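Local coordinates for protein beta-lactamase Rm3 (PDB 5IQK) that hydrolyses the beta-lactam ring of antibiotics as a zinc-dependent subclass B3 metallo-beta-lactamase, and so probably confers resistance on its host, at residues M175-S180 and V218-H223; E209-L214 and R251-A256. One frame throughout, in Å; residues are numbered along the deposited sequence.

Contact 1 (M175-S180 and V218-H223); sequences MVYADS and VLISAH. With ZN (zinc ion), chain D.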
# COMPACT_ATOMS: atom_id res chain seq x y z
N MET A 175 13.41 2.02 3.56
CA MET A 175 12.35 1.71 2.62
C MET A 175 11.03 2.22 3.16
O MET A 175 10.78 2.17 4.37
CB MET A 175 12.25 0.21 2.36
CG MET A 175 13.60 -0.48 2.23
SD MET A 175 14.58 0.09 0.83
CE MET A 175 13.72 -0.73 -0.51
N VAL A 176 10.19 2.71 2.27
CA VAL A 176 8.89 3.23 2.65
C VAL A 176 7.84 2.70 1.69
O VAL A 176 7.98 2.85 0.48
CB VAL A 176 8.86 4.78 2.65
CG1 VAL A 176 7.45 5.28 3.00
CG2 VAL A 176 9.89 5.35 3.64
N TYR A 177 6.79 2.10 2.24
CA TYR A 177 5.59 1.77 1.48
C TYR A 177 4.53 2.76 1.94
O TYR A 177 4.05 2.65 3.06
CB TYR A 177 5.13 0.33 1.72
CG TYR A 177 4.02 -0.14 0.79
CD1 TYR A 177 4.30 -0.85 -0.36
CD2 TYR A 177 2.68 0.15 1.07
CE1 TYR A 177 3.30 -1.28 -1.21
CE2 TYR A 177 1.66 -0.26 0.22
CZ TYR A 177 1.98 -0.98 -0.91
OH TYR A 177 0.98 -1.41 -1.75
N ALA A 178 4.22 3.74 1.09
CA ALA A 178 3.30 4.81 1.48
C ALA A 178 1.89 4.50 1.02
O ALA A 178 1.66 4.19 -0.14
CB ALA A 178 3.75 6.14 0.93
N ASP A 179 0.96 4.59 1.95
CA ASP A 179 -0.43 4.40 1.60
C ASP A 179 -0.91 5.56 0.72
O ASP A 179 -0.31 6.64 0.69
CB ASP A 179 -1.31 4.30 2.85
CG ASP A 179 -2.70 3.78 2.53
OD1 ASP A 179 -2.86 3.16 1.44
OD2 ASP A 179 -3.61 4.00 3.33
N SER A 180 -2.00 5.32 0.01
CA SER A 180 -2.72 6.39 -0.67
C SER A 180 -3.07 7.49 0.31
O SER A 180 -3.55 7.21 1.40
CB SER A 180 -4.02 5.86 -1.30
OG SER A 180 -3.74 4.83 -2.23
N VAL A 218 14.02 4.70 -0.38
CA VAL A 218 13.27 4.09 -1.48
C VAL A 218 11.77 4.06 -1.19
O VAL A 218 11.30 3.41 -0.24
CB VAL A 218 13.76 2.64 -1.78
CG1 VAL A 218 12.94 2.04 -2.93
CG2 VAL A 218 15.25 2.62 -2.11
N LEU A 219 11.02 4.77 -2.03
CA LEU A 219 9.58 4.86 -1.88
C LEU A 219 8.83 3.98 -2.87
O LEU A 219 9.10 3.99 -4.07
CB LEU A 219 9.13 6.32 -2.05
CG LEU A 219 7.62 6.57 -2.10
CD1 LEU A 219 7.01 6.19 -0.74
CD2 LEU A 219 7.29 8.01 -2.46
N ILE A 220 7.88 3.21 -2.34
CA ILE A 220 6.86 2.57 -3.16
C ILE A 220 5.49 3.05 -2.68
O ILE A 220 5.13 2.88 -1.50
CB ILE A 220 6.91 1.03 -3.08
CG1 ILE A 220 8.31 0.51 -3.43
CG2 ILE A 220 5.87 0.43 -4.02
CD1 ILE A 220 9.19 0.27 -2.21
N SER A 221 4.72 3.67 -3.56
CA SER A 221 3.36 4.09 -3.21
C SER A 221 2.33 3.01 -3.56
O SER A 221 2.51 2.28 -4.54
CB SER A 221 2.99 5.41 -3.91
OG SER A 221 3.30 5.31 -5.29
N ALA A 222 1.26 2.94 -2.78
CA ALA A 222 0.23 1.91 -2.96
C ALA A 222 -0.28 1.88 -4.40
O ALA A 222 -0.50 0.80 -4.96
CB ALA A 222 -0.93 2.16 -1.98
N HIS A 223 -0.43 3.05 -5.01
CA HIS A 223 -0.60 3.13 -6.46
C HIS A 223 0.74 3.56 -7.04
O HIS A 223 1.17 4.70 -6.81
CB HIS A 223 -1.73 4.12 -6.84
CG HIS A 223 -3.11 3.60 -6.55
ND1 HIS A 223 -3.97 3.18 -7.54
CD2 HIS A 223 -3.77 3.46 -5.38
CE1 HIS A 223 -5.10 2.77 -6.99
NE2 HIS A 223 -5.01 2.95 -5.68
ZN ZN D . -6.22 2.16 -4.25
O HOH W 1 -6.11 4.22 -3.06
O HOH W 2 -8.02 2.96 -3.52
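With CG anti to the backbone N (chi1 -171°), Y177 lays its ring across the neighbouring strand: I220 O sits over one face, and I220 CG2 reaches the ring at CE1. M175 bends at chi2 and chi3 until its CE rests 3.6 Å from V218 CB. On the face carrying V176 and A178, L219 CD1 reaches A178 CB at 3.7 Å. Between these layers strands 175-178 and 218-221 run parallel, their axes 4.7 Å apart. V176 N gives its hydrogen to V218 O at 2.8 Å, and V176 O takes that of I220 N, at an N-H...O angle of 175°. A178 repeats the pattern, its N bonding I220 O and its O accepting A222 N at 2.9 Å, which carries the pairing one residue past the strand. Just beyond, segment 218-223 reaches the metal: H223 NE2 binds zinc at 2.0 Å in a site completed by D81, H82 and two waters, while S180 OG lies at the edge of the H223 ring and hydrogen-bonds one of those waters at 2.6 Å. Such parallel strands, joined through helix 200-212 as a beta-alpha-beta unit, with H223 just C-terminal to the second and S180 to the first, belong to the metallo-beta-lactamase fold and its active site.

Contact 2 (E209-L214 and R251-A256); sequences ETLEKL and RAYVAA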
# COMPACT_ATOMS: atom_id res chain seq x y z
N GLU A 209 2.09 15.40 7.51
CA GLU A 209 3.17 15.68 8.44
C GLU A 209 4.00 14.42 8.70
O GLU A 209 5.22 14.48 8.75
CB GLU A 209 2.60 16.18 9.76
CG GLU A 209 1.92 17.53 9.70
CD GLU A 209 1.04 17.78 10.90
OE1 GLU A 209 1.06 16.95 11.83
OE2 GLU A 209 0.36 18.83 10.95
N THR A 210 3.31 13.30 8.89
CA THR A 210 3.96 12.03 9.21
C THR A 210 4.84 11.56 8.07
O THR A 210 6.02 11.23 8.26
CB THR A 210 2.92 10.94 9.51
OG1 THR A 210 2.24 11.25 10.73
CG2 THR A 210 3.59 9.58 9.64
N LEU A 211 4.27 11.53 6.88
CA LEU A 211 4.98 10.98 5.74
C LEU A 211 6.15 11.86 5.32
O LEU A 211 7.21 11.34 4.95
CB LEU A 211 4.02 10.76 4.56
CG LEU A 211 3.14 9.51 4.64
CD1 LEU A 211 2.04 9.55 3.60
CD2 LEU A 211 4.01 8.25 4.45
N GLU A 212 6.00 13.18 5.41
CA GLU A 212 7.03 14.06 4.86
C GLU A 212 8.30 14.08 5.69
O GLU A 212 9.35 14.50 5.20
CB GLU A 212 6.50 15.49 4.71
CG GLU A 212 6.38 16.25 6.02
CD GLU A 212 5.70 17.60 5.85
OE1 GLU A 212 5.44 17.98 4.69
OE2 GLU A 212 5.41 18.26 6.87
N LYS A 213 8.25 13.60 6.93
CA LYS A 213 9.47 13.59 7.72
C LYS A 213 9.99 12.18 8.03
O LYS A 213 10.93 12.03 8.81
CB LYS A 213 9.28 14.37 9.03
CG LYS A 213 8.18 13.89 9.95
CD LYS A 213 8.00 14.87 11.10
CE LYS A 213 6.87 14.44 12.03
NZ LYS A 213 7.07 13.08 12.59
N LEU A 214 9.42 11.17 7.39
CA LEU A 214 9.98 9.82 7.45
C LEU A 214 11.33 9.74 6.76
O LEU A 214 11.49 10.28 5.67
CB LEU A 214 9.04 8.80 6.79
CG LEU A 214 7.81 8.25 7.49
CD1 LEU A 214 7.20 7.20 6.59
CD2 LEU A 214 8.20 7.64 8.82
N ARG A 251 8.76 13.51 0.58
CA ARG A 251 8.41 14.93 0.60
C ARG A 251 7.67 15.36 -0.66
O ARG A 251 6.72 16.15 -0.59
CB ARG A 251 9.66 15.81 0.77
CG ARG A 251 10.36 15.71 2.10
CD ARG A 251 11.40 16.83 2.21
NE ARG A 251 10.75 18.12 2.44
CZ ARG A 251 11.26 19.30 2.06
NH1 ARG A 251 12.42 19.35 1.43
NH2 ARG A 251 10.59 20.42 2.30
N ALA A 252 8.09 14.84 -1.80
CA ALA A 252 7.44 15.18 -3.06
C ALA A 252 6.05 14.54 -3.15
O ALA A 252 5.13 15.12 -3.70
CB ALA A 252 8.30 14.73 -4.24
N TYR A 253 5.94 13.34 -2.60
CA TYR A 253 4.68 12.60 -2.55
C TYR A 253 3.64 13.38 -1.74
O TYR A 253 2.48 13.52 -2.15
CB TYR A 253 4.93 11.23 -1.93
CG TYR A 253 3.76 10.27 -1.85
CD1 TYR A 253 3.25 9.68 -3.00
CD2 TYR A 253 3.20 9.93 -0.63
CE1 TYR A 253 2.20 8.77 -2.92
CE2 TYR A 253 2.15 9.02 -0.54
CZ TYR A 253 1.65 8.45 -1.69
OH TYR A 253 0.62 7.55 -1.61
N VAL A 254 4.08 13.89 -0.59
CA VAL A 254 3.18 14.69 0.25
C VAL A 254 2.84 16.02 -0.43
O VAL A 254 1.68 16.46 -0.39
CB VAL A 254 3.80 14.97 1.63
CG1 VAL A 254 2.94 15.96 2.42
CG2 VAL A 254 3.98 13.66 2.39
N ALA A 255 3.83 16.65 -1.04
CA ALA A 255 3.59 17.92 -1.73
C ALA A 255 2.50 17.78 -2.79
O ALA A 255 1.62 18.63 -2.89
CB ALA A 255 4.88 18.44 -2.35
N ALA A 256 2.55 16.69 -3.56
CA ALA A 256 1.57 16.43 -4.61
C ALA A 256 0.17 16.19 -4.04
O ALA A 256 -0.84 16.64 -4.60
CB ALA A 256 2.00 15.24 -5.46
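Apolar packing is the first bond between helix 209-212 and helix 251-256. V254, with CG2 anti to its carbonyl carbon, sets that methyl 3.6 Å from L211 CB; the same CG2 lies 3.9 Å from E212 CB. One branch thus meets two successive residues of the facing segment, and the V254 and E212 side chains cross at about a right angle. L211 points CG away from its own carbonyl carbon (chi1 -79°), and its CD1 comes to the edge of the Y253 ring, near the ring plane, 4.2 Å from CE2. Aliphatic carbons also meet polar atoms of E212. V254 CG2 is 3.7 Å from E212 N, and V254 CG1 lies 3.9 Å from E212 OE1. R251 brings the methylene CG to 3.5 Å from E212 O, where the CA atoms of these residues are 4.6 Å apart. Charge plays little direct part across these segments: E212 OE1 and R251 NE, though opposite in sign, stay 5.8 Å apart. The E212 carboxylate forms its salt bridge with R258, further along helix 249-269, and R251 NH1 bonds Q248. The chemistry implies two helices held by close aliphatic fit on their buried side, with one salt bridge, E212 to R258, added beside it.

The two contacts illustrate how one fold uses different chemistry at different depths. The centre of contact 1 lies about 6 Å from that of the chain, almost wholly buried; the centre of contact 2 lies about 15 Å from it, and the contact grades from buried leucine, tyrosine and valine to exposed arginine. Backbone hydrogen bonds hold the strands of the first, whereas van der Waals packing joins the helices of the second. Helix 200-212 connects the two strands of contact 1, so the contacts share one beta-alpha-beta unit, with helix 249-269 packed against it. Y253 bridges them: its OH probably hydrogen-bonds D179 O at 2.6 Å, and its ring packs on A178 and S221.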